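Local coordinates for possible substrate binding protein of ABC transporter system (Rhodopseudomonas palustris, PDB 3N0X), which probably binds branched-chain amino acids or related substrates as the periplasmic receptor of an ABC transporter, at residues S338-K343 / L355-L361. Residues are numbered along the deposited sequence; the frame is centred on the assembly and turned at random.
Sequences SMYHFK and LEPVREL
At His-341, chi1 of 177° carries CG to the side away from the residue's own N, and the imidazole lies against Val-358. CB of Val-358 sits over the ring centre, 3.7 Å from the centroid, in a CH-pi contact. CG1 of Val-358 covers the CE1 side, and CG2 packs on CB of Lys-343. Phe-342 is turned the other way, CG between N and the carbonyl carbon (chi1 66°). Leu-355 lies alongside it, with CD1 over one ring face and CD2 3.8 Å from Phe-342 CD1.

Strand 335-345 forms an antiparallel hairpin with 354-357 and then pairs with 359-361. A classic beta bulge joins the two pairings: Val-358 and Arg-359 both face His-341. Their N-H groups reach His-341 O from the same face of its carbonyl plane, Val-358 N at 2.8 Å and Arg-359 N at 3.2 Å. The register slips by one residue here. Beyond it, Met-339 and Leu-361 exchange two backbone bonds.

Near that end, Ser-338 OG donates to the anti lone pair of Glu-360 OE2, 2.6 Å away. A water bonded to Tyr-340 OH donates a weak bond to the same oxygen. On the far edge of strand 335-345, Tyr-340 and Phe-342 pair with strand 251-254.

His-341 NE2 bonds to Glu-251 OE1. Lys-343 NZ makes a salt bridge to OE2 of the same carboxylate and a hydrogen bond to Gly-249 O. The carboxylate may favour a protonated imidazole, though Lys-343 shares its charge, while Val-358 gives the ring an apolar cover.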
loop_
_atom_site.group_PDB
_atom_site.type_symbol
_atom_site.label_atom_id
_atom_site.label_comp_id
_atom_site.label_asym_id
_atom_site.label_seq_id
_atom_site.Cartn_x
_atom_site.Cartn_y
_atom_site.Cartn_z
ATOM N N SER A 338 6.828 7.770 -2.713
ATOM C CA SER A 338 7.958 7.241 -1.976
ATOM C C SER A 338 7.603 5.953 -1.308
ATOM O O SER A 338 6.451 5.717 -1.030
ATOM C CB SER A 338 8.393 8.245 -0.880
ATOM O OG SER A 338 8.914 9.435 -1.410
HETATM N N MSE A 339 8.625 5.162 -1.008
HETATM C CA MSE A 339 8.496 3.993 -0.141
HETATM C C MSE A 339 9.726 4.026 0.799
HETATM O O MSE A 339 10.673 4.778 0.554
HETATM C CB MSE A 339 8.458 2.706 -0.981
HETATM C CG MSE A 339 7.319 2.697 -2.036
HETATM SE SE MSE A 339 5.555 2.445 -1.364
HETATM C CE MSE A 339 5.778 0.591 -0.970
ATOM N N TYR A 340 9.686 3.253 1.887
ATOM C CA TYR A 340 10.677 3.432 2.970
ATOM C C TYR A 340 11.471 2.172 3.256
ATOM O O TYR A 340 10.903 1.151 3.609
ATOM C CB TYR A 340 9.989 3.930 4.253
ATOM C CG TYR A 340 9.160 5.169 3.972
ATOM C CD1 TYR A 340 9.774 6.385 3.742
ATOM C CD2 TYR A 340 7.768 5.091 3.891
ATOM C CE1 TYR A 340 9.026 7.522 3.449
ATOM C CE2 TYR A 340 7.023 6.210 3.584
ATOM C CZ TYR A 340 7.631 7.415 3.381
ATOM O OH TYR A 340 6.882 8.565 3.051
ATOM N N HIS A 341 12.767 2.239 3.054
ATOM C CA HIS A 341 13.693 1.196 3.435
ATOM C C HIS A 341 13.925 1.367 4.933
ATOM O O HIS A 341 14.408 2.400 5.380
ATOM C CB HIS A 341 15.011 1.379 2.646
ATOM C CG HIS A 341 16.116 0.408 2.987
ATOM N ND1 HIS A 341 17.347 0.503 2.369
ATOM C CD2 HIS A 341 16.208 -0.618 3.879
ATOM C CE1 HIS A 341 18.142 -0.445 2.847
ATOM N NE2 HIS A 341 17.477 -1.158 3.747
ATOM N N PHE A 342 13.591 0.320 5.688
ATOM C CA PHE A 342 13.614 0.337 7.181
ATOM C C PHE A 342 14.552 -0.725 7.708
ATOM O O PHE A 342 14.968 -1.635 6.986
ATOM C CB PHE A 342 12.215 0.094 7.776
ATOM C CG PHE A 342 11.688 -1.278 7.496
ATOM C CD1 PHE A 342 12.037 -2.376 8.284
ATOM C CD2 PHE A 342 10.823 -1.499 6.415
ATOM C CE1 PHE A 342 11.594 -3.638 7.983
ATOM C CE2 PHE A 342 10.334 -2.780 6.130
ATOM C CZ PHE A 342 10.727 -3.862 6.920
ATOM N N LYS A 343 14.904 -0.580 9.000
ATOM C CA LYS A 343 15.617 -1.591 9.758
ATOM C C LYS A 343 14.866 -1.763 11.091
ATOM O O LYS A 343 14.525 -0.751 11.763
ATOM C CB LYS A 343 17.071 -1.192 9.995
ATOM C CG LYS A 343 17.934 -2.277 10.655
ATOM C CD LYS A 343 19.429 -1.896 10.714
ATOM C CE LYS A 343 20.271 -3.104 11.072
ATOM N NZ LYS A 343 20.304 -4.137 9.969
ATOM N N LEU A 355 10.217 0.540 13.197
ATOM C CA LEU A 355 10.839 0.554 11.885
ATOM C C LEU A 355 11.671 1.822 11.764
ATOM O O LEU A 355 11.132 2.920 11.519
ATOM C CB LEU A 355 9.801 0.439 10.760
ATOM C CG LEU A 355 8.886 -0.805 10.840
ATOM C CD1 LEU A 355 8.082 -0.968 9.537
ATOM C CD2 LEU A 355 9.657 -2.096 11.179
ATOM N N GLU A 356 12.972 1.696 11.947
ATOM C CA GLU A 356 13.866 2.826 11.827
ATOM C C GLU A 356 14.197 3.089 10.350
ATOM O O GLU A 356 14.332 2.158 9.580
ATOM C CB GLU A 356 15.141 2.598 12.639
ATOM C CG GLU A 356 14.782 2.540 14.131
ATOM C CD GLU A 356 15.949 2.752 15.052
ATOM O OE1 GLU A 356 17.011 2.127 14.787
ATOM O OE2 GLU A 356 15.759 3.518 16.044
ATOM N N PRO A 357 14.352 4.356 9.973
ATOM C CA PRO A 357 14.634 4.683 8.585
ATOM C C PRO A 357 16.070 4.326 8.200
ATOM O O PRO A 357 17.008 4.621 8.942
ATOM C CB PRO A 357 14.429 6.191 8.546
ATOM C CG PRO A 357 14.742 6.640 9.898
ATOM C CD PRO A 357 14.231 5.570 10.801
ATOM N N VAL A 358 16.229 3.695 7.061
ATOM C CA VAL A 358 17.538 3.544 6.417
ATOM C C VAL A 358 17.618 4.534 5.257
ATOM O O VAL A 358 18.578 5.277 5.170
ATOM C CB VAL A 358 17.809 2.125 5.947
ATOM C CG1 VAL A 358 19.182 2.012 5.280
ATOM C CG2 VAL A 358 17.731 1.126 7.160
ATOM N N ARG A 359 16.596 4.556 4.389
ATOM C CA ARG A 359 16.570 5.465 3.240
ATOM C C ARG A 359 15.133 5.626 2.788
ATOM O O ARG A 359 14.385 4.640 2.784
ATOM C CB ARG A 359 17.359 4.878 2.062
ATOM C CG ARG A 359 17.579 5.896 0.915
ATOM C CD ARG A 359 18.115 5.205 -0.350
ATOM N NE ARG A 359 18.097 6.121 -1.509
ATOM C CZ ARG A 359 19.017 7.060 -1.732
ATOM N NH1 ARG A 359 20.022 7.256 -0.877
ATOM N NH2 ARG A 359 18.922 7.838 -2.806
ATOM N N GLU A 360 14.782 6.855 2.387
ATOM C CA GLU A 360 13.523 7.101 1.679
ATOM C C GLU A 360 13.756 6.799 0.207
ATOM O O GLU A 360 14.618 7.393 -0.418
ATOM C CB GLU A 360 13.062 8.549 1.826
ATOM C CG GLU A 360 11.752 8.830 1.053
ATOM C CD GLU A 360 11.343 10.283 1.084
ATOM O OE1 GLU A 360 12.043 11.086 1.763
ATOM O OE2 GLU A 360 10.358 10.641 0.391
ATOM N N LEU A 361 13.013 5.845 -0.344
ATOM C CA LEU A 361 13.136 5.553 -1.757
ATOM C C LEU A 361 12.186 6.497 -2.489
ATOM O O LEU A 361 10.955 6.333 -2.452
ATOM C CB LEU A 361 12.794 4.094 -2.019
ATOM C CG LEU A 361 13.506 3.063 -1.148
ATOM C CD1 LEU A 361 12.996 1.637 -1.441
ATOM C CD2 LEU A 361 15.017 3.137 -1.361
HETATM O O HOH W 1 8.189 10.811 2.361
#